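Side-chain contacts in alkaline phosphatase D (PDB 2YEQ), which hydrolyses phosphate esters, acting as a phosphatase and phosphodiesterase with iron and calcium in its active site: residues N215-K220 and L233-A238; K220-E223 and S227-A230; V375-D380 and H450-D455. All coordinates share one frame; numbering follows the deposited sequence.

How the contacts relate
Contacts 1 and 2 are neighbours, their centres 7 Å apart: both lay the loop 215-223 against helix 228-245, they share Lys220, and both touch the same polyether chain. Asn215 ND2 of contact 1 also lies 2.9 Å from Glu223 OE1 of contact 2, a probable hydrogen bond. Contact 3 is on the other side of the chain's centre, with centres 29 Å from contact 1 and 34 Å from contact 2. The metal centre nevertheless relates contacts 1 and 3, whose nearest atoms are about 6 Å apart. Asp380, at the end of 375-380, and Asn215 with Asn216 bind two different calcium ions, and Asp210 is a ligand of both.

Contact 1: residues N215-K220 and L233-A238; sequences NNYANK and LRRAAA. With CA (calcium ion), chain B; PE5 (3,6,9,12,15,18,21,24-octaoxahexacosan-1-ol), chain C.
The guanidinium group of Arg235 has Lys220 lying over one face, with CG of the lysine 3.7 Å above the plane and displaced toward the rim, while water 1 and CA of Asn219 sit in the plane at its edge. The Asn219 amide is turned almost parallel to this group, the two planes only 9° apart, yet the bond between them is not coplanar: Arg235 NH1 gives its hydrogen to Asn219 OD1 over 3.1 Å, with NH1 tilted out of the carbonyl plane. A second, weak bond runs from the same NH1 to Asn219 O at 2.8 Å. Lys220 NZ reaches Asn219 OD1 from the opposite face at 2.9 Å, and water 1 donates to it as well, so three donors grip one oxygen. Lys220 NZ and Arg235 NH2 come within 4.2 Å of each other, and the shared carbonyl oxygen is likely to offset their like charges. Arg235 NH2 has two further acceptors, water 1 and the backbone oxygen of Pro257, which, with the NH1 bonds, are likely to restrain rotation of the group. In this calcineurin-like phosphoesterase domain, the loop after strand 203-206 carries metal ligands before it meets helix 228-245. Asn215 and Asn216 together bind one calcium ion, each through OD1 at 2.4 Å, alongside two waters and Asp210. Between that site and Arg235 stands Tyr217, its CG set between the backbone N and the carbonyl carbon (chi1 89°) and its ring turned 60° from the guanidinium plane. Its CE1 lies 4.1 Å from Arg235 CD, an apolar touch, and its OH bonds to Tyr239 OH further along the same helix.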
# COMPACT_ATOMS: atom_id res chain seq x y z
N ASN A 215 2.96 -14.82 0.73
CA ASN A 215 1.84 -14.76 1.67
C ASN A 215 2.21 -15.01 3.14
O ASN A 215 2.82 -16.05 3.49
CB ASN A 215 0.76 -15.78 1.30
CG ASN A 215 -0.54 -15.56 2.07
OD1 ASN A 215 -1.10 -14.45 2.06
ND2 ASN A 215 -1.03 -16.61 2.74
N ASN A 216 1.80 -14.07 4.00
CA ASN A 216 1.87 -14.16 5.45
C ASN A 216 3.24 -14.46 6.02
O ASN A 216 3.35 -15.09 7.09
CB ASN A 216 0.85 -15.17 5.99
CG ASN A 216 -0.60 -14.61 6.00
OD1 ASN A 216 -0.99 -13.91 5.10
ND2 ASN A 216 -1.38 -14.95 7.04
N TYR A 217 4.28 -13.98 5.36
CA TYR A 217 5.59 -14.04 5.92
C TYR A 217 5.69 -13.18 7.17
O TYR A 217 4.96 -12.20 7.35
CB TYR A 217 6.68 -13.71 4.90
CG TYR A 217 7.14 -12.28 4.69
CD1 TYR A 217 8.17 -11.75 5.42
CD2 TYR A 217 6.58 -11.49 3.67
CE1 TYR A 217 8.65 -10.49 5.17
CE2 TYR A 217 7.04 -10.20 3.41
CZ TYR A 217 8.05 -9.70 4.16
OH TYR A 217 8.52 -8.43 3.91
N ALA A 218 6.64 -13.56 8.03
CA ALA A 218 6.88 -12.81 9.27
C ALA A 218 8.38 -12.72 9.50
O ALA A 218 9.00 -13.69 9.95
CB ALA A 218 6.16 -13.52 10.44
N ASN A 219 8.96 -11.54 9.20
CA ASN A 219 10.40 -11.34 9.23
C ASN A 219 11.09 -12.38 8.29
O ASN A 219 11.01 -12.25 7.04
CB ASN A 219 10.93 -11.36 10.68
CG ASN A 219 12.32 -10.82 10.82
OD1 ASN A 219 13.11 -10.78 9.85
ND2 ASN A 219 12.66 -10.40 12.04
N LYS A 220 11.70 -13.43 8.86
CA LYS A 220 12.39 -14.42 8.03
C LYS A 220 11.74 -15.78 8.10
O LYS A 220 12.30 -16.78 7.66
CB LYS A 220 13.86 -14.44 8.37
CG LYS A 220 14.53 -13.16 7.83
CD LYS A 220 15.94 -13.00 8.31
CE LYS A 220 16.28 -11.56 8.58
NZ LYS A 220 15.99 -11.14 10.01
N LEU A 233 16.84 -16.04 1.13
CA LEU A 233 17.29 -15.76 -0.22
C LEU A 233 16.15 -15.15 -1.04
O LEU A 233 16.34 -14.22 -1.80
CB LEU A 233 17.79 -17.05 -0.87
CG LEU A 233 19.09 -17.60 -0.27
CD1 LEU A 233 19.35 -19.01 -0.84
CD2 LEU A 233 20.23 -16.64 -0.58
N ARG A 234 14.97 -15.69 -0.86
CA ARG A 234 13.79 -15.17 -1.53
C ARG A 234 13.48 -13.71 -1.13
O ARG A 234 13.16 -12.88 -1.98
CB ARG A 234 12.63 -16.08 -1.22
CG ARG A 234 11.49 -15.90 -2.11
CD ARG A 234 10.45 -16.88 -1.77
NE ARG A 234 9.30 -16.69 -2.61
CZ ARG A 234 8.21 -17.42 -2.60
NH1 ARG A 234 8.10 -18.47 -1.79
NH2 ARG A 234 7.22 -17.12 -3.42
N ARG A 235 13.62 -13.39 0.15
CA ARG A 235 13.39 -12.04 0.61
C ARG A 235 14.40 -11.06 0.03
O ARG A 235 14.03 -9.94 -0.35
CB ARG A 235 13.38 -11.94 2.14
CG ARG A 235 12.68 -10.69 2.65
CD ARG A 235 12.58 -10.66 4.16
NE ARG A 235 13.69 -9.96 4.80
CZ ARG A 235 13.73 -9.65 6.10
NH1 ARG A 235 12.74 -10.03 6.89
NH2 ARG A 235 14.76 -8.99 6.60
N ALA A 236 15.66 -11.46 -0.08
CA ALA A 236 16.66 -10.64 -0.72
C ALA A 236 16.32 -10.34 -2.20
O ALA A 236 16.47 -9.20 -2.64
CB ALA A 236 18.09 -11.28 -0.59
N ALA A 237 15.89 -11.35 -2.93
CA ALA A 237 15.48 -11.20 -4.33
C ALA A 237 14.26 -10.26 -4.46
O ALA A 237 14.25 -9.36 -5.29
CB ALA A 237 15.16 -12.54 -4.92
N ALA A 238 13.24 -10.50 -3.63
CA ALA A 238 12.01 -9.71 -3.62
C ALA A 238 12.25 -8.26 -3.26
O ALA A 238 11.70 -7.36 -3.89
CB ALA A 238 11.00 -10.32 -2.64
CA CA B . -1.77 -12.57 3.32
O1 PE5 C . 15.23 -13.12 12.62
C1 PE5 C . 15.90 -12.15 13.41
C2 PE5 C . 17.41 -12.27 13.27
O2 PE5 C . 17.89 -11.36 12.27
C3 PE5 C . 19.31 -11.40 12.01
C4 PE5 C . 19.77 -12.75 11.43
O3 PE5 C . 20.41 -12.63 10.15
C5 PE5 C . 20.78 -13.90 9.59
C6 PE5 C . 19.62 -14.53 8.81
O4 PE5 C . 19.24 -15.83 9.33
C7 PE5 C . 17.88 -15.93 9.77
C8 PE5 C . 17.47 -17.37 9.89
O HOH W 1 14.55 -8.12 9.47
O HOH W 2 -3.86 -13.36 3.39
O HOH W 3 -2.20 -11.00 5.03

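Contact 2: residues K220-E223 and S227-A230; sequences KIPE and SVEA. With PE5 (3,6,9,12,15,18,21,24-octaoxahexacosan-1-ol), chain C; PE5 (3,6,9,12,15,18,21,24-octaoxahexacosan-1-ol), chain D.
The carbonyl oxygen of Lys220 is straddled by the two methyls of Val228, with CG1 at 3.5 Å and CG2 at 3.6 Å from that O. The motif is a loop folding back onto the capped start of a helix: Ser227 is the N-cap of helix 228-245, and Val228 lies in its first turn. Having CG1 anti to the backbone N (chi1 164°) presents both methyls to this oxygen, which is buried here without any polar partner in the model. At the far end of the lysine, NZ, besides its bond to Asn219 OD1, donates to ether oxygen O2 of the bound polyether at 3.0 Å and more weakly to O1 at 3.4 Å. Val228 CG1 also meets C8 of the same polyether, whose C7 packs on Lys220 CD. An alanine in place of this lysine would be likely to leave both ether O2 and Asn219 OD1 without the ammonium donor. Pro222, which also touches Phe231 of the helix, crosses Val228 at about a right angle, its CD 4.0 Å from Val228 CG2. The cap itself is nearly straight: Ala230 N donates to Ser227 OG over 3.1 Å with an N-H...O angle of 175°.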
# COMPACT_ATOMS: atom_id res chain seq x y z
N LYS A 220 11.70 -13.43 8.86
CA LYS A 220 12.39 -14.42 8.03
C LYS A 220 11.74 -15.78 8.10
O LYS A 220 12.30 -16.78 7.66
CB LYS A 220 13.86 -14.44 8.37
CG LYS A 220 14.53 -13.16 7.83
CD LYS A 220 15.94 -13.00 8.31
CE LYS A 220 16.28 -11.56 8.58
NZ LYS A 220 15.99 -11.14 10.01
N ILE A 221 10.51 -15.82 8.62
CA ILE A 221 9.73 -17.02 8.70
C ILE A 221 8.62 -17.05 7.65
O ILE A 221 7.66 -16.26 7.74
CB ILE A 221 9.08 -17.16 10.09
CG1 ILE A 221 10.12 -17.07 11.20
CG2 ILE A 221 8.32 -18.45 10.19
CD1 ILE A 221 9.48 -17.05 12.60
N PRO A 222 8.70 -17.98 6.69
CA PRO A 222 7.62 -18.13 5.72
C PRO A 222 6.46 -18.91 6.28
O PRO A 222 6.59 -19.59 7.31
CB PRO A 222 8.27 -18.94 4.57
CG PRO A 222 9.26 -19.83 5.31
CD PRO A 222 9.79 -18.96 6.45
N GLU A 223 5.33 -18.82 5.61
CA GLU A 223 4.14 -19.53 5.97
C GLU A 223 4.28 -21.06 5.77
O GLU A 223 5.13 -21.53 5.02
CB GLU A 223 2.95 -19.03 5.13
CG GLU A 223 3.02 -19.32 3.62
CD GLU A 223 1.69 -19.07 2.90
OE1 GLU A 223 0.68 -18.80 3.60
OE2 GLU A 223 1.64 -19.16 1.63
N SER A 227 10.92 -23.54 4.41
CA SER A 227 12.30 -23.37 4.83
C SER A 227 12.69 -21.92 5.01
O SER A 227 12.55 -21.12 4.07
CB SER A 227 13.24 -24.02 3.83
OG SER A 227 14.53 -23.49 3.89
N VAL A 228 13.22 -21.60 6.20
CA VAL A 228 13.73 -20.28 6.51
C VAL A 228 14.95 -19.95 5.64
O VAL A 228 15.09 -18.83 5.07
CB VAL A 228 14.08 -20.16 8.03
CG1 VAL A 228 14.97 -18.95 8.28
CG2 VAL A 228 12.79 -20.13 8.88
N GLU A 229 15.87 -20.89 5.52
CA GLU A 229 17.06 -20.64 4.71
C GLU A 229 16.70 -20.22 3.27
O GLU A 229 17.26 -19.26 2.73
CB GLU A 229 17.95 -21.89 4.71
CG GLU A 229 19.23 -21.73 3.97
CD GLU A 229 20.08 -23.02 4.05
OE1 GLU A 229 19.60 -24.11 3.64
OE2 GLU A 229 21.20 -22.91 4.53
N ALA A 230 15.81 -20.95 2.63
CA ALA A 230 15.39 -20.61 1.25
C ALA A 230 14.63 -19.27 1.27
O ALA A 230 14.73 -18.49 0.34
CB ALA A 230 14.49 -21.69 0.66
O1 PE5 C . 15.23 -13.12 12.62
C1 PE5 C . 15.90 -12.15 13.41
C2 PE5 C . 17.41 -12.27 13.27
O2 PE5 C . 17.89 -11.36 12.27
C3 PE5 C . 19.31 -11.40 12.01
C4 PE5 C . 19.77 -12.75 11.43
O3 PE5 C . 20.41 -12.63 10.15
C5 PE5 C . 20.78 -13.90 9.59
C6 PE5 C . 19.62 -14.53 8.81
O4 PE5 C . 19.24 -15.83 9.33
C7 PE5 C . 17.88 -15.93 9.77
C8 PE5 C . 17.47 -17.37 9.89
C48 PE5 D . 1.23 -20.51 8.18
C50 PE5 D . 0.64 -21.65 9.02
O1 PE5 D . 1.52 -22.02 10.10
C1 PE5 D . 2.23 -23.24 9.88

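Contact 3: residues V375-D380 and H450-D455; sequences VVLTGD and HQWKAD. With CA (calcium ion), chain E; PE5 (3,6,9,12,15,18,21,24-octaoxahexacosan-1-ol), chain H.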
# COMPACT_ATOMS: atom_id res chain seq x y z
N VAL A 375 -4.65 9.22 12.90
CA VAL A 375 -5.38 8.52 11.88
C VAL A 375 -4.53 7.35 11.38
O VAL A 375 -3.35 7.52 11.12
CB VAL A 375 -5.73 9.46 10.71
CG1 VAL A 375 -6.31 8.68 9.54
CG2 VAL A 375 -6.71 10.60 11.21
N VAL A 376 -5.17 6.21 11.21
CA VAL A 376 -4.50 4.99 10.73
C VAL A 376 -5.10 4.63 9.40
O VAL A 376 -6.30 4.53 9.28
CB VAL A 376 -4.69 3.82 11.73
CG1 VAL A 376 -3.95 2.55 11.23
CG2 VAL A 376 -4.17 4.23 13.12
N LEU A 377 -4.23 4.46 8.40
CA LEU A 377 -4.58 3.97 7.09
C LEU A 377 -4.09 2.52 6.94
O LEU A 377 -2.96 2.21 7.32
CB LEU A 377 -3.88 4.82 6.01
CG LEU A 377 -3.83 6.35 6.20
CD1 LEU A 377 -3.07 6.98 5.03
CD2 LEU A 377 -5.24 6.92 6.34
N THR A 378 -4.92 1.70 6.33
CA THR A 378 -4.77 0.26 6.31
C THR A 378 -5.21 -0.35 4.97
O THR A 378 -6.09 0.17 4.32
CB THR A 378 -5.68 -0.35 7.39
OG1 THR A 378 -5.35 0.24 8.63
CG2 THR A 378 -5.58 -1.84 7.44
N GLY A 379 -4.60 -1.48 4.59
CA GLY A 379 -5.10 -2.27 3.48
C GLY A 379 -5.34 -3.70 3.92
O GLY A 379 -6.01 -3.94 4.91
N ASP A 380 -4.83 -4.65 3.12
CA ASP A 380 -4.73 -6.09 3.45
C ASP A 380 -6.01 -6.90 3.39
O ASP A 380 -6.01 -8.03 2.89
CB ASP A 380 -3.98 -6.34 4.77
CG ASP A 380 -3.75 -7.85 5.04
OD1 ASP A 380 -2.95 -8.50 4.30
OD2 ASP A 380 -4.41 -8.36 5.98
N HIS A 450 -8.80 21.10 11.12
CA HIS A 450 -9.79 20.68 12.12
C HIS A 450 -10.68 19.56 11.66
O HIS A 450 -11.58 19.14 12.39
CB HIS A 450 -10.63 21.90 12.55
CG HIS A 450 -9.80 23.02 13.07
ND1 HIS A 450 -8.82 22.83 14.03
CD2 HIS A 450 -9.75 24.33 12.73
CE1 HIS A 450 -8.21 23.98 14.27
NE2 HIS A 450 -8.76 24.91 13.50
N GLN A 451 -10.43 19.06 10.46
CA GLN A 451 -11.26 18.02 9.92
C GLN A 451 -10.53 17.06 8.96
O GLN A 451 -9.79 17.51 8.08
CB GLN A 451 -12.38 18.67 9.19
CG GLN A 451 -13.41 17.73 8.75
CD GLN A 451 -14.54 18.45 8.04
OE1 GLN A 451 -15.37 19.11 8.69
NE2 GLN A 451 -14.56 18.35 6.71
N TRP A 452 -10.81 15.77 9.11
CA TRP A 452 -10.31 14.74 8.20
C TRP A 452 -11.50 14.12 7.52
O TRP A 452 -12.38 13.60 8.18
CB TRP A 452 -9.55 13.65 8.96
CG TRP A 452 -8.83 12.66 8.07
CD1 TRP A 452 -9.38 11.75 7.24
CD2 TRP A 452 -7.42 12.53 7.93
NE1 TRP A 452 -8.39 11.04 6.57
CE2 TRP A 452 -7.18 11.50 7.00
CE3 TRP A 452 -6.34 13.19 8.49
CZ2 TRP A 452 -5.89 11.12 6.62
CZ3 TRP A 452 -5.04 12.79 8.13
CH2 TRP A 452 -4.84 11.77 7.20
N LYS A 453 -11.52 14.15 6.20
CA LYS A 453 -12.56 13.48 5.45
C LYS A 453 -11.99 12.33 4.62
O LYS A 453 -10.96 12.51 3.96
CB LYS A 453 -13.28 14.46 4.52
CG LYS A 453 -14.31 13.79 3.63
CD LYS A 453 -15.44 14.74 3.24
CE LYS A 453 -14.95 15.92 2.50
NZ LYS A 453 -16.08 16.71 1.83
N ALA A 454 -12.67 11.19 4.67
CA ALA A 454 -12.34 10.02 3.88
C ALA A 454 -13.51 9.70 2.99
O ALA A 454 -14.62 9.48 3.49
CB ALA A 454 -12.03 8.81 4.81
N ASP A 455 -13.26 9.66 1.68
CA ASP A 455 -14.21 9.17 0.70
C ASP A 455 -13.83 7.79 0.18
O ASP A 455 -12.70 7.61 -0.30
CB ASP A 455 -14.23 10.13 -0.51
CG ASP A 455 -14.63 11.58 -0.13
OD1 ASP A 455 -15.44 11.77 0.79
OD2 ASP A 455 -14.12 12.53 -0.78
CA CA E . -1.53 -8.56 2.42
C48 PE5 H . -14.51 15.52 -1.59
C50 PE5 H . -14.72 17.01 -1.44
O1 PE5 H . -14.50 17.39 -0.08
C1 PE5 H . -13.79 18.62 0.12
C2 PE5 H . -13.30 18.75 1.56
O2 PE5 H . -14.24 19.46 2.36
C3 PE5 H . -14.19 19.26 3.78
C4 PE5 H . -15.45 19.86 4.40
O3 PE5 H . -16.35 18.85 4.88
C5 PE5 H . -17.56 18.81 4.13
C6 PE5 H . -18.55 17.76 4.60
O4 PE5 H . -19.41 17.41 3.51
C7 PE5 H . -19.00 16.22 2.85
C8 PE5 H . -19.66 16.01 1.51
O5 PE5 H . -18.76 15.30 0.64
C9 PE5 H . -19.08 13.92 0.61
O HOH W 4 -1.91 -6.10 1.76
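Both methyl groups of Val375 settle on the same face of the Trp452 indole, CG1 toward the CE2-CZ2 side and CG2 over CE3. CG1 makes a CH-pi contact: it lies 4.0 Å from the centroid of the six-membered ring, 19° off the normal. CG2 is 3.8 Å from Trp452 CE3. The valine has CG1 anti to its N and CG2 beside it; Trp452 likewise has CG anti to its N (chi1 -171°), which carries the indole across the gap between the two strands. Leu377, two residues on, adds a looser touch, its CD2 4.3 Å from Trp452 CZ2. The contact is wholly apolar, and the spacing of the strands fits that: the closest CA atoms, those of Val375 and Trp452, are 8.7 Å apart, the separation of two sheets facing each other rather than of paired strands. Such sheet-on-sheet packing is that of the calcineurin-like phosphoesterase core. Beyond Leu377 the chain leads to Asp380, whose OD1 binds a calcium ion at 2.4 Å together with Asp151, Asp209 and Asp210. On the other side of strand 451-459, Gln451 and Lys453 bond to a polyether molecule. Around the indole, Trp325 makes an edge-to-face stack and the Phe405 ring lies about 15° from parallel to it. These come from strands 325-329 and 400-406, which flank 374-378 in its sheet, while 451-459 runs between 440-448 and 470-477 in the facing one.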